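Local coordinates for protein FAD-binding oxidoreductase (Gulosibacter chungangensis, PDB 7PBG) that oxidises 4-alkylphenols such as 4-ethylphenol, dehydrogenating the side chain to give 4-vinylphenol, with a covalently bound FAD as cofactor, at residues E119-D131 with I227-P239. Sequence-based numbering, arbitrary orientation.
Sequences EKLAYAVVEPGVD and ICTRMGMQLMPTP. With FAD (flavin-adenine dinucleotide), chain C.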
# COMPACT_ATOMS: atom_id res chain seq x y z
N GLU A 119 7.75 20.66 4.87
CA GLU A 119 9.10 20.30 4.36
C GLU A 119 9.76 19.22 5.24
O GLU A 119 10.35 18.30 4.69
CB GLU A 119 9.98 21.54 4.31
CG GLU A 119 11.32 21.25 3.67
CD GLU A 119 12.11 22.52 3.37
OE1 GLU A 119 11.76 23.60 3.96
OE2 GLU A 119 13.03 22.44 2.51
N LYS A 120 9.74 19.38 6.57
CA LYS A 120 10.48 18.50 7.51
C LYS A 120 10.04 17.04 7.30
O LYS A 120 10.87 16.18 7.44
CB LYS A 120 10.21 18.92 8.96
CG LYS A 120 10.97 18.10 10.00
CD LYS A 120 10.88 18.70 11.40
CE LYS A 120 11.73 17.91 12.39
NZ LYS A 120 11.75 18.53 13.73
N LEU A 121 8.73 16.81 7.11
CA LEU A 121 8.18 15.44 6.99
C LEU A 121 7.75 15.20 5.53
O LEU A 121 7.14 14.16 5.27
CB LEU A 121 7.01 15.30 7.97
CG LEU A 121 7.44 15.44 9.43
CD1 LEU A 121 6.26 15.19 10.36
CD2 LEU A 121 8.58 14.50 9.76
N ALA A 122 8.09 16.09 4.61
CA ALA A 122 8.01 15.88 3.14
C ALA A 122 6.64 15.39 2.70
O ALA A 122 6.53 14.24 2.18
CB ALA A 122 9.04 14.90 2.69
N TYR A 123 5.61 16.15 2.98
CA TYR A 123 4.26 15.85 2.44
C TYR A 123 3.50 17.13 2.12
O TYR A 123 3.81 18.17 2.66
CB TYR A 123 3.47 14.93 3.35
CG TYR A 123 3.00 15.53 4.64
CD1 TYR A 123 1.80 16.23 4.73
CD2 TYR A 123 3.76 15.45 5.79
CE1 TYR A 123 1.36 16.79 5.92
CE2 TYR A 123 3.32 15.97 6.99
CZ TYR A 123 2.11 16.65 7.07
OH TYR A 123 1.69 17.19 8.25
N ALA A 124 2.45 17.00 1.33
CA ALA A 124 1.51 18.09 1.08
C ALA A 124 0.12 17.55 1.36
O ALA A 124 -0.07 16.31 1.41
CB ALA A 124 1.64 18.59 -0.33
N VAL A 125 -0.79 18.45 1.59
CA VAL A 125 -2.23 18.14 1.78
C VAL A 125 -3.02 18.91 0.74
O VAL A 125 -2.85 20.18 0.62
CB VAL A 125 -2.71 18.45 3.21
CG1 VAL A 125 -4.21 18.16 3.39
CG2 VAL A 125 -1.86 17.72 4.23
N VAL A 126 -3.86 18.20 0.01
CA VAL A 126 -4.56 18.82 -1.14
C VAL A 126 -6.06 18.61 -1.02
O VAL A 126 -6.51 17.56 -0.52
CB VAL A 126 -4.03 18.31 -2.49
CG1 VAL A 126 -2.57 18.68 -2.63
CG2 VAL A 126 -4.21 16.82 -2.65
N GLU A 127 -6.78 19.57 -1.53
CA GLU A 127 -8.22 19.44 -1.83
C GLU A 127 -8.36 18.92 -3.26
O GLU A 127 -7.43 18.88 -4.08
CB GLU A 127 -8.91 20.80 -1.60
CG GLU A 127 -8.87 21.20 -0.14
CD GLU A 127 -9.71 22.41 0.20
OE1 GLU A 127 -9.74 23.33 -0.63
OE2 GLU A 127 -10.44 22.36 1.24
N PRO A 128 -9.59 18.55 -3.66
CA PRO A 128 -9.78 17.93 -4.96
C PRO A 128 -9.27 18.72 -6.17
O PRO A 128 -8.78 18.15 -7.10
CB PRO A 128 -11.30 17.73 -5.02
CG PRO A 128 -11.70 17.61 -3.59
CD PRO A 128 -10.80 18.55 -2.81
N GLY A 129 -9.41 20.05 -6.18
CA GLY A 129 -9.17 20.84 -7.37
C GLY A 129 -7.71 21.18 -7.58
O GLY A 129 -7.39 21.84 -8.61
N VAL A 130 -6.83 20.76 -6.67
CA VAL A 130 -5.38 21.03 -6.87
C VAL A 130 -4.85 20.13 -7.98
O VAL A 130 -4.93 18.88 -7.87
CB VAL A 130 -4.54 20.80 -5.61
CG1 VAL A 130 -3.07 21.08 -5.89
CG2 VAL A 130 -5.03 21.62 -4.41
N ASP A 131 -4.33 20.74 -9.04
CA ASP A 131 -3.74 20.02 -10.19
C ASP A 131 -2.23 20.02 -10.00
O ASP A 131 -1.72 20.66 -9.08
CB ASP A 131 -4.18 20.55 -11.56
CG ASP A 131 -3.92 22.01 -11.83
OD1 ASP A 131 -3.12 22.62 -11.10
OD2 ASP A 131 -4.47 22.50 -12.83
N ILE A 227 -16.82 9.95 -1.19
CA ILE A 227 -16.37 11.19 -1.87
C ILE A 227 -15.22 11.81 -1.06
O ILE A 227 -15.41 12.23 0.07
CB ILE A 227 -17.55 12.13 -2.11
CG1 ILE A 227 -18.68 11.42 -2.85
CG2 ILE A 227 -17.07 13.41 -2.79
CD1 ILE A 227 -19.94 12.25 -2.97
N CYS A 228 -14.02 11.86 -1.64
CA CYS A 228 -12.84 12.38 -0.96
C CYS A 228 -12.83 13.94 -1.02
O CYS A 228 -13.09 14.51 -2.09
CB CYS A 228 -11.60 11.87 -1.63
SG CYS A 228 -10.11 12.35 -0.72
N THR A 229 -12.64 14.57 0.13
CA THR A 229 -12.62 16.05 0.24
C THR A 229 -11.23 16.54 0.63
O THR A 229 -10.99 17.76 0.61
CB THR A 229 -13.71 16.47 1.23
OG1 THR A 229 -13.42 15.84 2.48
CG2 THR A 229 -15.08 16.06 0.73
N ARG A 230 -10.33 15.65 0.97
CA ARG A 230 -8.96 16.05 1.42
C ARG A 230 -8.07 14.83 1.32
O ARG A 230 -8.54 13.70 1.67
CB ARG A 230 -9.01 16.61 2.85
CG ARG A 230 -7.69 17.26 3.26
CD ARG A 230 -7.52 17.46 4.75
NE ARG A 230 -8.53 18.37 5.24
CZ ARG A 230 -8.40 19.19 6.26
NH1 ARG A 230 -7.28 19.23 6.95
NH2 ARG A 230 -9.42 19.98 6.54
N MET A 231 -6.81 15.01 0.90
CA MET A 231 -5.89 13.88 0.75
C MET A 231 -4.46 14.34 1.03
O MET A 231 -4.08 15.44 0.54
CB MET A 231 -5.94 13.29 -0.65
CG MET A 231 -5.08 12.04 -0.81
SD MET A 231 -5.07 11.47 -2.51
CE MET A 231 -6.53 10.44 -2.41
N GLY A 232 -3.74 13.57 1.85
CA GLY A 232 -2.30 13.82 2.00
C GLY A 232 -1.55 13.13 0.87
O GLY A 232 -1.92 11.98 0.49
N MET A 233 -0.52 13.79 0.36
CA MET A 233 0.34 13.20 -0.70
C MET A 233 1.77 13.36 -0.25
O MET A 233 2.20 14.52 -0.12
CB MET A 233 0.13 13.85 -2.07
CG MET A 233 1.04 13.30 -3.18
SD MET A 233 0.89 11.47 -3.32
CE MET A 233 -0.85 11.31 -3.73
N GLN A 234 2.43 12.26 0.11
CA GLN A 234 3.87 12.34 0.52
C GLN A 234 4.72 12.69 -0.71
O GLN A 234 4.37 12.26 -1.82
CB GLN A 234 4.23 11.02 1.19
CG GLN A 234 3.41 10.81 2.43
CD GLN A 234 3.61 9.49 3.10
OE1 GLN A 234 4.18 8.57 2.52
NE2 GLN A 234 3.16 9.43 4.34
N LEU A 235 5.75 13.50 -0.53
CA LEU A 235 6.52 14.12 -1.62
C LEU A 235 7.98 13.77 -1.46
O LEU A 235 8.52 13.88 -0.38
CB LEU A 235 6.36 15.66 -1.60
CG LEU A 235 4.95 16.21 -1.74
CD1 LEU A 235 4.97 17.76 -1.81
CD2 LEU A 235 4.27 15.62 -2.97
N MET A 236 8.58 13.40 -2.56
CA MET A 236 10.00 13.00 -2.55
C MET A 236 10.81 14.21 -2.15
O MET A 236 10.72 15.30 -2.75
CB MET A 236 10.43 12.46 -3.92
CG MET A 236 11.85 11.94 -3.92
SD MET A 236 12.11 11.09 -5.49
CE MET A 236 13.83 11.47 -5.83
N PRO A 237 11.74 14.07 -1.18
CA PRO A 237 12.73 15.12 -0.97
C PRO A 237 13.60 15.32 -2.22
O PRO A 237 14.00 14.36 -2.84
CB PRO A 237 13.57 14.56 0.20
CG PRO A 237 12.63 13.64 0.92
CD PRO A 237 11.86 12.98 -0.21
N THR A 238 13.85 16.57 -2.58
CA THR A 238 14.66 16.92 -3.75
C THR A 238 16.08 16.43 -3.53
O THR A 238 16.73 16.80 -2.57
CB THR A 238 14.62 18.44 -3.99
OG1 THR A 238 13.26 18.88 -4.12
CG2 THR A 238 15.41 18.84 -5.21
N PRO A 239 16.61 15.61 -4.47
CA PRO A 239 17.97 15.09 -4.39
C PRO A 239 18.96 16.14 -4.86
O PRO A 239 18.59 17.16 -5.39
CB PRO A 239 17.98 13.87 -5.32
CG PRO A 239 16.91 14.20 -6.34
CD PRO A 239 15.90 15.11 -5.66
PA FAD C . -10.72 12.94 -11.99
O1A FAD C . -11.38 12.87 -13.33
O2A FAD C . -11.05 14.09 -11.08
O5B FAD C . -11.04 11.61 -11.22
C5B FAD C . -10.96 10.34 -11.86
C4B FAD C . -11.93 9.42 -11.15
O4B FAD C . -11.53 9.21 -9.77
C3B FAD C . -13.38 9.92 -11.05
O3B FAD C . -14.11 9.66 -12.25
C2B FAD C . -13.89 9.21 -9.79
O2B FAD C . -14.26 7.88 -10.12
C1B FAD C . -12.65 9.25 -8.90
N9A FAD C . -12.55 10.43 -8.08
C8A FAD C . -11.79 11.53 -8.34
N7A FAD C . -11.88 12.42 -7.41
C5A FAD C . -12.78 11.92 -6.51
C6A FAD C . -13.25 12.40 -5.28
N6A FAD C . -12.91 13.60 -4.78
N1A FAD C . -14.15 11.63 -4.62
C2A FAD C . -14.48 10.42 -5.14
N3A FAD C . -14.07 9.86 -6.27
C4A FAD C . -13.22 10.67 -6.91
N1 FAD C . -2.96 8.89 -16.38
C2 FAD C . -1.99 8.56 -15.54
O2 FAD C . -2.25 8.13 -14.39
N3 FAD C . -0.69 8.75 -15.86
C4 FAD C . -0.29 9.21 -17.08
O4 FAD C . 0.92 9.44 -17.29
C4X FAD C . -1.27 9.53 -18.00
N5 FAD C . -0.88 9.95 -19.18
C5X FAD C . -1.88 10.27 -20.07
C6 FAD C . -1.49 10.75 -21.33
C7 FAD C . -2.42 11.14 -22.27
C7M FAD C . -1.95 11.67 -23.61
C8 FAD C . -3.79 11.07 -21.94
C8M FAD C . -4.83 11.49 -22.93
C9 FAD C . -4.18 10.57 -20.72
C9A FAD C . -3.25 10.17 -19.75
N10 FAD C . -3.61 9.71 -18.48
C10 FAD C . -2.62 9.39 -17.56
C1' FAD C . -5.03 9.67 -18.04
C2' FAD C . -5.50 10.97 -17.37
O2' FAD C . -5.04 12.14 -18.12
C3' FAD C . -5.02 11.18 -15.92
O3' FAD C . -5.12 9.98 -15.19
C4' FAD C . -5.74 12.29 -15.14
O4' FAD C . -4.90 12.77 -14.08
C5' FAD C . -7.05 11.80 -14.58
O5' FAD C . -8.02 12.85 -14.49
P FAD C . -8.18 13.72 -13.16
O1P FAD C . -8.87 15.00 -13.53
O2P FAD C . -6.83 13.80 -12.54
O3P FAD C . -9.13 12.83 -12.23
O HOH W 1 -11.75 20.14 2.03
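The phenol ring of Y123 meets V125 CG2 and L121 O at its edge, in plane, while Y123 CB, rather than the ring, packs against Q234 CA. With chi1 at 71°, CG sits between the backbone N and the carbonyl carbon, and the ring leads away from Q234. The setting is an antiparallel pairing of strand 123-126 with strand 227-234, in the antiparallel sheet of the FAD-binding domain of the PCMH type, and it illustrates how one strand pair can join cofactor and subunit contacts. A124–M233 and V126–M231 are the hydrogen-bonded pairs; M233 N reaches A124 O at 2.8 Å and V126 N reaches M231 O at 2.8 Å. Beyond the non-hydrogen-bonded pair Y123–Q234, L235 N meets A122 O at 2.9 Å, 45° above the carbonyl plane, and R436 of the second subunit donates to that same oxygen.

On the face bearing A124 and V126, L235 CD1 rests on A124 CB at 3.7 Å, and M159 and T162 of helix 158-163 cover M231 and M233. On the other face G232 lies opposite V125, whose CG1, anti to the backbone N, lies against R230 CG at 3.6 Å. Toward the cofactor, P128 CD packs on T229 O, and its ring also touches S85, an FAD-binding residue. A water donates to both E127 OE2 and T229 O, while E127 OE1 accepts from R113 N. The adenine's two hydrogen bonds at C228 both use the backbone: C228 N donates to FAD N1A at 3.0 Å, and C228 O accepts from FAD N6A at 2.8 Å.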